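SusD superfamily protein (Bacteroides vulgatus, PDB 3MYV) probably binds polysaccharides at the bacterial outer membrane and helps pass glycans on for uptake. Local coordinates at residues N107-A118 against I167-M178; L288-G296 against I363-N371. All blocks are in the same frame, centred on the assembly; numbering follows the deposited sequence.

How the contacts relate
Contact 1 and contact 2 follow one another along the single chain: contact 1 is complete before the chain reaches contact 2, and their centres lie about 37 Å apart. Their nearest atoms are about 21 Å from each other, so neither braces the other directly. Contact 1 (107-118 with 167-178) pairs two helices of the N-terminal, starch-binding-associated part, about 18 Å from the centre of the chain. Contact 2 (288-296 with 363-371), in the SusD-family part, is more polar, joining a loop to the end of a helix about 24 Å from that centre. The sodium site, with Asn254, Ser255, Asp258, Pro260 and Leu325, includes no residue of either contact; Leu325 falls between the two segments of contact 2.

Contact 1 (N107-A118 against I167-M178); sequences NALKGETMAVIA and IIETLEEAVTLM
Glu173 OE2 accepts a 2.7 Å hydrogen bond from a water that itself accepts one from Lys110 NZ, and this bridge ties one side of an antiparallel helix pair, consistent with the TPR-like helical architecture of SusD proteins. Helices 103-128 and 160-177 approach to 7.7 Å between their local axes, with 153° between their directions. Lysine and glutamate suit this margin because their chains are long: CG, CD and CE of Lys110 lie against Leu177 CD1 and the stem of Glu173 lines the methyl CE of Met114, while the charges reach the water.

Inside, two knobs fill holes from opposite helices. Selenomethionine Met114 sits among Thr170, Glu173, Ala174 and Leu177, its chain bent at chi3 (69°) to bring CE over Glu173. Leu177 sits among Asn107, Lys110, Gly111 and Met114, with CB 3.5 Å from the backbone Asn107 O. Small residues make the close approach possible. At Gly111 a CB would fall 2.9 Å from Leu177 CB, and Ala174 CB already lies 3.2 Å from Gly111 O. The missing side chain also lets selenomethionine Met178, just past the helix end, lay CG on Gly111 C at 3.6 Å; its SE rests on Ala115 CB, and it also touches Ala192 of helix 189-202. Thr170 gives its hydroxyl to Phe166 O on its own helix; its CG2, anti to the backbone N, is left to press on Met114 O at 3.4 Å. Farther along, Ala118 packs on Ile167 and Leu171. At the other end, Ala108 CA points its hydrogen at Leu177 O, a 3.4 Å CA-H...O contact.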
loop_
_atom_site.group_PDB
_atom_site.type_symbol
_atom_site.label_atom_id
_atom_site.label_comp_id
_atom_site.label_asym_id
_atom_site.label_seq_id
_atom_site.Cartn_x
_atom_site.Cartn_y
_atom_site.Cartn_z
ATOM N N ASN A 107 13.544 0.073 -23.104
ATOM C CA ASN A 107 12.676 -1.050 -22.783
ATOM C C ASN A 107 12.429 -1.144 -21.270
ATOM O O ASN A 107 11.314 -1.429 -20.844
ATOM C CB ASN A 107 13.268 -2.365 -23.311
ATOM C CG ASN A 107 12.246 -3.203 -24.052
ATOM O OD1 ASN A 107 11.202 -2.699 -24.475
ATOM N ND2 ASN A 107 12.543 -4.482 -24.224
ATOM N N ALA A 108 13.480 -0.916 -20.481
ATOM C CA ALA A 108 13.362 -0.897 -19.013
ATOM C C ALA A 108 12.408 0.217 -18.554
ATOM O O ALA A 108 11.555 0.026 -17.664
ATOM C CB ALA A 108 14.738 -0.711 -18.384
ATOM N N LEU A 109 12.556 1.382 -19.165
ATOM C CA LEU A 109 11.697 2.522 -18.859
ATOM C C LEU A 109 10.240 2.267 -19.274
ATOM O O LEU A 109 9.305 2.632 -18.550
ATOM C CB LEU A 109 12.246 3.795 -19.483
ATOM C CG LEU A 109 13.540 4.307 -18.850
ATOM C CD1 LEU A 109 14.205 5.406 -19.740
ATOM C CD2 LEU A 109 13.290 4.836 -17.447
ATOM N N LYS A 110 10.044 1.625 -20.424
ATOM C CA LYS A 110 8.698 1.230 -20.853
ATOM C C LYS A 110 8.053 0.299 -19.804
ATOM O O LYS A 110 6.917 0.531 -19.371
ATOM C CB LYS A 110 8.739 0.541 -22.201
ATOM C CG LYS A 110 7.398 -0.035 -22.656
ATOM C CD LYS A 110 7.491 -0.689 -24.047
ATOM C CE LYS A 110 6.231 -1.515 -24.351
ATOM N NZ LYS A 110 6.277 -2.157 -25.715
ATOM N N GLY A 111 8.785 -0.733 -19.396
ATOM C CA GLY A 111 8.303 -1.662 -18.368
ATOM C C GLY A 111 7.968 -0.974 -17.061
ATOM O O GLY A 111 6.938 -1.265 -16.406
ATOM N N GLU A 112 8.832 -0.042 -16.677
ATOM C CA GLU A 112 8.671 0.663 -15.414
ATOM C C GLU A 112 7.420 1.535 -15.470
ATOM O O GLU A 112 6.663 1.585 -14.518
ATOM C CB GLU A 112 9.914 1.511 -15.103
ATOM C CG GLU A 112 9.839 2.209 -13.761
ATOM C CD GLU A 112 11.032 3.103 -13.442
ATOM O OE1 GLU A 112 11.994 3.167 -14.247
ATOM O OE2 GLU A 112 10.994 3.758 -12.366
ATOM N N THR A 113 7.214 2.208 -16.600
ATOM C CA THR A 113 5.996 2.994 -16.831
ATOM C C THR A 113 4.736 2.125 -16.723
ATOM O O THR A 113 3.738 2.520 -16.125
ATOM C CB THR A 113 6.047 3.690 -18.202
ATOM O OG1 THR A 113 7.218 4.524 -18.274
ATOM C CG2 THR A 113 4.769 4.531 -18.454
HETATM N N MSE A 114 4.784 0.922 -17.278
HETATM C CA MSE A 114 3.678 -0.006 -17.151
HETATM C C MSE A 114 3.475 -0.416 -15.698
HETATM O O MSE A 114 2.335 -0.622 -15.288
HETATM C CB MSE A 114 3.874 -1.236 -18.045
HETATM C CG MSE A 114 3.890 -0.922 -19.540
HETATM SE SE MSE A 114 4.502 -2.427 -20.616
HETATM C CE MSE A 114 3.017 -3.582 -20.369
ATOM N N ALA A 115 4.557 -0.576 -14.932
ATOM C CA ALA A 115 4.437 -0.919 -13.493
ATOM C C ALA A 115 3.712 0.214 -12.728
ATOM O O ALA A 115 2.847 -0.046 -11.894
ATOM C CB ALA A 115 5.845 -1.189 -12.891
ATOM N N VAL A 116 4.085 1.462 -13.014
ATOM C CA VAL A 116 3.391 2.642 -12.460
ATOM C C VAL A 116 1.887 2.619 -12.788
ATOM O O VAL A 116 1.035 2.775 -11.908
ATOM C CB VAL A 116 4.074 3.966 -12.886
ATOM C CG1 VAL A 116 3.263 5.178 -12.381
ATOM C CG2 VAL A 116 5.549 4.034 -12.341
ATOM N N ILE A 117 1.556 2.333 -14.037
ATOM C CA ILE A 117 0.157 2.246 -14.464
ATOM C C ILE A 117 -0.597 1.174 -13.688
ATOM O O ILE A 117 -1.694 1.396 -13.191
ATOM C CB ILE A 117 0.085 1.993 -16.002
ATOM C CG1 ILE A 117 0.479 3.281 -16.739
ATOM C CG2 ILE A 117 -1.301 1.439 -16.419
ATOM C CD1 ILE A 117 0.825 3.094 -18.265
ATOM N N ALA A 118 0.032 0.015 -13.534
ATOM C CA ALA A 118 -0.566 -1.077 -12.797
ATOM C C ALA A 118 -0.801 -0.701 -11.318
ATOM O O ALA A 118 -1.852 -0.958 -10.791
ATOM C CB ALA A 118 0.328 -2.355 -12.912
ATOM N N ILE A 167 -4.484 -5.146 -15.030
ATOM C CA ILE A 167 -3.385 -4.924 -14.100
ATOM C C ILE A 167 -2.386 -6.091 -14.123
ATOM O O ILE A 167 -1.165 -5.890 -14.196
ATOM C CB ILE A 167 -3.935 -4.688 -12.655
ATOM C CG1 ILE A 167 -4.619 -3.324 -12.560
ATOM C CG2 ILE A 167 -2.830 -4.782 -11.622
ATOM C CD1 ILE A 167 -5.731 -3.256 -11.440
ATOM N N ILE A 168 -2.895 -7.314 -14.075
ATOM C CA ILE A 168 -2.010 -8.485 -14.006
ATOM C C ILE A 168 -1.218 -8.683 -15.312
ATOM O O ILE A 168 0.010 -8.878 -15.292
ATOM C CB ILE A 168 -2.790 -9.748 -13.588
ATOM C CG1 ILE A 168 -3.180 -9.633 -12.089
ATOM C CG2 ILE A 168 -1.937 -11.012 -13.850
ATOM C CD1 ILE A 168 -4.376 -10.508 -11.662
ATOM N N GLU A 169 -1.903 -8.577 -16.444
ATOM C CA GLU A 169 -1.275 -8.708 -17.769
ATOM C C GLU A 169 -0.211 -7.641 -17.964
ATOM O O GLU A 169 0.860 -7.906 -18.509
ATOM C CB GLU A 169 -2.302 -8.572 -18.889
ATOM C CG GLU A 169 -2.940 -9.855 -19.328
ATOM C CD GLU A 169 -3.942 -9.661 -20.481
ATOM O OE1 GLU A 169 -3.734 -8.761 -21.343
ATOM O OE2 GLU A 169 -4.944 -10.413 -20.501
ATOM N N THR A 170 -0.540 -6.429 -17.550
ATOM C CA THR A 170 0.383 -5.309 -17.633
ATOM C C THR A 170 1.647 -5.544 -16.810
ATOM O O THR A 170 2.769 -5.358 -17.292
ATOM C CB THR A 170 -0.314 -4.032 -17.175
ATOM O OG1 THR A 170 -1.386 -3.769 -18.067
ATOM C CG2 THR A 170 0.651 -2.864 -17.182
ATOM N N LEU A 171 1.468 -5.970 -15.568
ATOM C CA LEU A 171 2.594 -6.173 -14.685
ATOM C C LEU A 171 3.405 -7.421 -15.081
ATOM O O LEU A 171 4.622 -7.376 -15.037
ATOM C CB LEU A 171 2.084 -6.202 -13.239
ATOM C CG LEU A 171 2.951 -5.813 -12.061
ATOM C CD1 LEU A 171 3.847 -4.616 -12.297
ATOM C CD2 LEU A 171 1.982 -5.639 -10.882
ATOM N N GLU A 172 2.756 -8.499 -15.545
ATOM C CA GLU A 172 3.485 -9.670 -16.034
ATOM C C GLU A 172 4.406 -9.259 -17.200
ATOM O O GLU A 172 5.581 -9.629 -17.229
ATOM C CB GLU A 172 2.523 -10.809 -16.446
ATOM C CG GLU A 172 1.790 -11.418 -15.262
ATOM C CD GLU A 172 0.682 -12.391 -15.674
ATOM O OE1 GLU A 172 0.191 -12.305 -16.816
ATOM O OE2 GLU A 172 0.289 -13.233 -14.843
ATOM N N GLU A 173 3.898 -8.441 -18.120
ATOM C CA GLU A 173 4.732 -7.943 -19.206
ATOM C C GLU A 173 5.833 -6.981 -18.716
ATOM O O GLU A 173 6.993 -7.094 -19.145
ATOM C CB GLU A 173 3.887 -7.327 -20.318
ATOM C CG GLU A 173 4.725 -6.889 -21.483
ATOM C CD GLU A 173 3.947 -6.264 -22.617
ATOM O OE1 GLU A 173 2.688 -6.284 -22.592
ATOM O OE2 GLU A 173 4.623 -5.748 -23.533
ATOM N N ALA A 174 5.480 -6.059 -17.827
ATOM C CA ALA A 174 6.437 -5.095 -17.259
ATOM C C ALA A 174 7.675 -5.792 -16.692
ATOM O O ALA A 174 8.825 -5.388 -16.956
ATOM C CB ALA A 174 5.766 -4.236 -16.169
ATOM N N VAL A 175 7.430 -6.834 -15.903
ATOM C CA VAL A 175 8.494 -7.600 -15.271
ATOM C C VAL A 175 9.470 -8.103 -16.330
ATOM O O VAL A 175 10.680 -8.062 -16.120
ATOM C CB VAL A 175 7.935 -8.768 -14.412
ATOM C CG1 VAL A 175 9.083 -9.784 -14.046
ATOM C CG2 VAL A 175 7.264 -8.226 -13.124
ATOM N N THR A 176 8.965 -8.561 -17.484
ATOM C CA THR A 176 9.868 -9.121 -18.483
ATOM C C THR A 176 10.754 -8.033 -19.090
ATOM O O THR A 176 11.822 -8.342 -19.582
ATOM C CB THR A 176 9.129 -9.881 -19.628
ATOM O OG1 THR A 176 8.391 -8.956 -20.432
ATOM C CG2 THR A 176 8.187 -10.981 -19.057
ATOM N N LEU A 177 10.301 -6.780 -19.078
ATOM C CA LEU A 177 11.061 -5.659 -19.663
ATOM C C LEU A 177 12.043 -4.950 -18.726
ATOM O O LEU A 177 12.936 -4.257 -19.196
ATOM C CB LEU A 177 10.096 -4.592 -20.183
ATOM C CG LEU A 177 9.133 -5.056 -21.276
ATOM C CD1 LEU A 177 8.234 -3.904 -21.687
ATOM C CD2 LEU A 177 9.926 -5.626 -22.444
HETATM N N MSE A 178 11.847 -5.082 -17.418
HETATM C CA MSE A 178 12.520 -4.233 -16.428
HETATM C C MSE A 178 13.917 -4.693 -15.991
HETATM O O MSE A 178 14.263 -5.871 -16.072
HETATM C CB MSE A 178 11.606 -4.075 -15.198
HETATM C CG MSE A 178 10.432 -3.138 -15.461
HETATM SE SE MSE A 178 9.175 -3.154 -14.031
HETATM C CE MSE A 178 10.168 -1.908 -12.915
HETATM O O HOH W 1 3.833 -3.752 -25.237
#

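Contact 2 (L288-G296 against I363-N371); sequences LADPGDVRG and IVKRGNPDN
The Arg295 guanidinium lies with one face over Gly367 CA and Ile363 O, and receives the Asp293 carboxylate at its edge, in plane. The grip is side-on: NE bonds OD1, and NH2 bonds OD2 at 2.8 Å in a salt bridge. OD1 takes a second bond, from Arg295 N on its anti lone pair, closing an Asx turn. With an alanine replacing Asp293, NE, NH2 and the backbone N of Arg295 would probably lose the carboxylate they share, and the guanidinium, still held by Glu386 and Glu390 of helix 380-391, would sit less firmly over Gly367. Glycine suits position 367 because a CB would come within 2.5 Å of Arg295 NH2; its carbonyl O accepts from Val294 N at 2.9 Å.

Asp290 CG stands opposite its backbone N (chi1 -166°), which carries the carboxylate toward two asparagines whose amides offer N-H to its oxygens. Asn371 ND2 meets the syn lone pair of Asp290 OD2 at 2.7 Å, while Asn368 ND2 bonds both oxygens weakly. A water donates to Asp293 OD2 and Val364 O and accepts from Asn371 ND2.

The loop between helix 281-288 and strand 299-304 is thus fastened to the C-terminal end of helix 350-367, with Met287 touching Asp293.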
loop_
_atom_site.group_PDB
_atom_site.type_symbol
_atom_site.label_atom_id
_atom_site.label_comp_id
_atom_site.label_asym_id
_atom_site.label_seq_id
_atom_site.Cartn_x
_atom_site.Cartn_y
_atom_site.Cartn_z
ATOM N N LEU A 288 2.448 -5.221 23.761
ATOM C CA LEU A 288 3.080 -5.046 25.084
ATOM C C LEU A 288 2.945 -6.299 25.956
ATOM O O LEU A 288 3.720 -6.494 26.875
ATOM C CB LEU A 288 2.574 -3.775 25.779
ATOM C CG LEU A 288 2.870 -2.517 24.932
ATOM C CD1 LEU A 288 2.291 -1.280 25.615
ATOM C CD2 LEU A 288 4.376 -2.326 24.585
ATOM N N ALA A 289 2.009 -7.177 25.616
ATOM C CA ALA A 289 1.955 -8.508 26.219
ATOM C C ALA A 289 3.154 -9.388 25.814
ATOM O O ALA A 289 3.380 -10.407 26.448
ATOM C CB ALA A 289 0.640 -9.217 25.867
ATOM N N ASP A 290 3.906 -8.992 24.775
ATOM C CA ASP A 290 5.088 -9.721 24.314
ATOM C C ASP A 290 6.282 -8.790 24.208
ATOM O O ASP A 290 6.699 -8.449 23.091
ATOM C CB ASP A 290 4.811 -10.356 22.938
ATOM C CG ASP A 290 5.846 -11.418 22.541
ATOM O OD1 ASP A 290 6.699 -11.795 23.371
ATOM O OD2 ASP A 290 5.791 -11.874 21.390
ATOM N N PRO A 291 6.866 -8.408 25.361
ATOM C CA PRO A 291 7.885 -7.367 25.357
ATOM C C PRO A 291 9.160 -7.769 24.624
ATOM O O PRO A 291 9.933 -6.910 24.243
ATOM C CB PRO A 291 8.177 -7.123 26.853
ATOM C CG PRO A 291 7.632 -8.305 27.577
ATOM C CD PRO A 291 6.525 -8.857 26.728
ATOM N N GLY A 292 9.354 -9.060 24.415
ATOM C CA GLY A 292 10.472 -9.540 23.644
ATOM C C GLY A 292 10.329 -9.317 22.143
ATOM O O GLY A 292 11.283 -9.547 21.414
ATOM N N ASP A 293 9.152 -8.889 21.680
ATOM C CA ASP A 293 8.962 -8.657 20.241
ATOM C C ASP A 293 9.369 -7.232 19.925
ATOM O O ASP A 293 8.773 -6.290 20.465
ATOM C CB ASP A 293 7.516 -8.914 19.819
ATOM C CG ASP A 293 7.362 -8.995 18.316
ATOM O OD1 ASP A 293 7.822 -8.070 17.622
ATOM O OD2 ASP A 293 6.761 -9.973 17.812
ATOM N N VAL A 294 10.369 -7.085 19.053
ATOM C CA VAL A 294 10.946 -5.780 18.703
ATOM C C VAL A 294 9.958 -4.800 18.053
ATOM O O VAL A 294 10.190 -3.598 18.042
ATOM C CB VAL A 294 12.201 -5.943 17.769
ATOM C CG1 VAL A 294 11.808 -6.253 16.320
ATOM C CG2 VAL A 294 13.063 -4.701 17.799
ATOM N N ARG A 295 8.881 -5.302 17.463
ATOM C CA ARG A 295 7.925 -4.411 16.828
ATOM C C ARG A 295 7.225 -3.490 17.824
ATOM O O ARG A 295 6.845 -2.373 17.466
ATOM C CB ARG A 295 6.967 -5.210 15.941
ATOM C CG ARG A 295 7.758 -5.750 14.738
ATOM C CD ARG A 295 7.078 -6.861 13.992
ATOM N NE ARG A 295 6.869 -8.065 14.790
ATOM C CZ ARG A 295 6.362 -9.200 14.288
ATOM N NH1 ARG A 295 6.044 -9.278 12.994
ATOM N NH2 ARG A 295 6.189 -10.253 15.057
ATOM N N GLY A 296 7.087 -3.946 19.072
ATOM C CA GLY A 296 6.574 -3.122 20.166
ATOM C C GLY A 296 7.454 -1.961 20.554
ATOM O O GLY A 296 6.966 -1.000 21.113
ATOM N N ILE A 363 9.526 -14.577 9.892
ATOM C CA ILE A 363 9.070 -13.243 10.304
ATOM C C ILE A 363 8.744 -13.238 11.807
ATOM O O ILE A 363 9.060 -12.275 12.543
ATOM C CB ILE A 363 7.854 -12.785 9.470
ATOM C CG1 ILE A 363 8.250 -12.696 7.981
ATOM C CG2 ILE A 363 7.263 -11.456 10.016
ATOM C CD1 ILE A 363 9.402 -11.709 7.656
ATOM N N VAL A 364 8.104 -14.308 12.274
ATOM C CA VAL A 364 7.748 -14.429 13.690
ATOM C C VAL A 364 8.987 -14.364 14.554
ATOM O O VAL A 364 9.029 -13.649 15.552
ATOM C CB VAL A 364 6.936 -15.711 13.927
ATOM C CG1 VAL A 364 6.809 -16.046 15.439
ATOM C CG2 VAL A 364 5.561 -15.544 13.243
ATOM N N LYS A 365 10.011 -15.115 14.153
ATOM C CA LYS A 365 11.228 -15.233 14.942
ATOM C C LYS A 365 12.122 -14.018 14.834
ATOM O O LYS A 365 12.884 -13.724 15.761
ATOM C CB LYS A 365 11.988 -16.509 14.565
ATOM C CG LYS A 365 11.201 -17.744 14.956
ATOM C CD LYS A 365 11.851 -19.051 14.461
ATOM C CE LYS A 365 11.019 -20.252 14.916
ATOM N NZ LYS A 365 11.612 -21.552 14.451
ATOM N N ARG A 366 12.079 -13.325 13.701
ATOM C CA ARG A 366 12.798 -12.057 13.605
ATOM C C ARG A 366 12.182 -11.069 14.596
ATOM O O ARG A 366 12.892 -10.295 15.218
ATOM C CB ARG A 366 12.763 -11.473 12.182
ATOM C CG ARG A 366 13.675 -10.248 11.979
ATOM C CD ARG A 366 12.984 -8.936 12.313
ATOM N NE ARG A 366 11.746 -8.743 11.554
ATOM C CZ ARG A 366 11.667 -8.378 10.269
ATOM N NH1 ARG A 366 12.768 -8.117 9.543
ATOM N NH2 ARG A 366 10.465 -8.241 9.698
ATOM N N GLY A 367 10.860 -11.085 14.720
ATOM C CA GLY A 367 10.168 -10.246 15.689
ATOM C C GLY A 367 10.557 -10.575 17.128
ATOM O O GLY A 367 10.926 -9.679 17.881
ATOM N N ASN A 368 10.538 -11.862 17.467
ATOM C CA ASN A 368 10.931 -12.372 18.794
ATOM C C ASN A 368 11.438 -13.811 18.625
ATOM O O ASN A 368 10.655 -14.695 18.288
ATOM C CB ASN A 368 9.718 -12.365 19.743
ATOM C CG ASN A 368 10.062 -12.836 21.151
ATOM O OD1 ASN A 368 11.175 -13.345 21.396
ATOM N ND2 ASN A 368 9.093 -12.704 22.087
ATOM N N PRO A 369 12.748 -14.047 18.803
ATOM C CA PRO A 369 13.279 -15.383 18.571
ATOM C C PRO A 369 12.729 -16.471 19.506
ATOM O O PRO A 369 12.905 -17.678 19.198
ATOM C CB PRO A 369 14.805 -15.201 18.748
ATOM C CG PRO A 369 14.935 -14.002 19.603
ATOM C CD PRO A 369 13.823 -13.095 19.156
ATOM N N ASP A 370 12.083 -16.073 20.610
ATOM C CA ASP A 370 11.459 -17.021 21.528
ATOM C C ASP A 370 10.084 -17.536 21.044
ATOM O O ASP A 370 9.513 -18.426 21.663
ATOM C CB ASP A 370 11.292 -16.393 22.919
ATOM C CG ASP A 370 12.627 -16.034 23.574
ATOM O OD1 ASP A 370 13.621 -16.729 23.304
ATOM O OD2 ASP A 370 12.643 -15.070 24.361
ATOM N N ASN A 371 9.557 -16.979 19.959
ATOM C CA ASN A 371 8.240 -17.341 19.459
ATOM C C ASN A 371 8.358 -18.277 18.272
ATOM O O ASN A 371 9.403 -18.356 17.620
ATOM C CB ASN A 371 7.469 -16.069 19.009
ATOM C CG ASN A 371 7.039 -15.208 20.176
ATOM O OD1 ASN A 371 7.012 -15.663 21.316
ATOM N ND2 ASN A 371 6.692 -13.958 19.897
HETATM O O HOH W 2 6.574 -14.540 23.717
HETATM O O HOH W 3 13.340 -11.474 22.614
HETATM O O HOH W 4 6.935 -12.712 17.143
#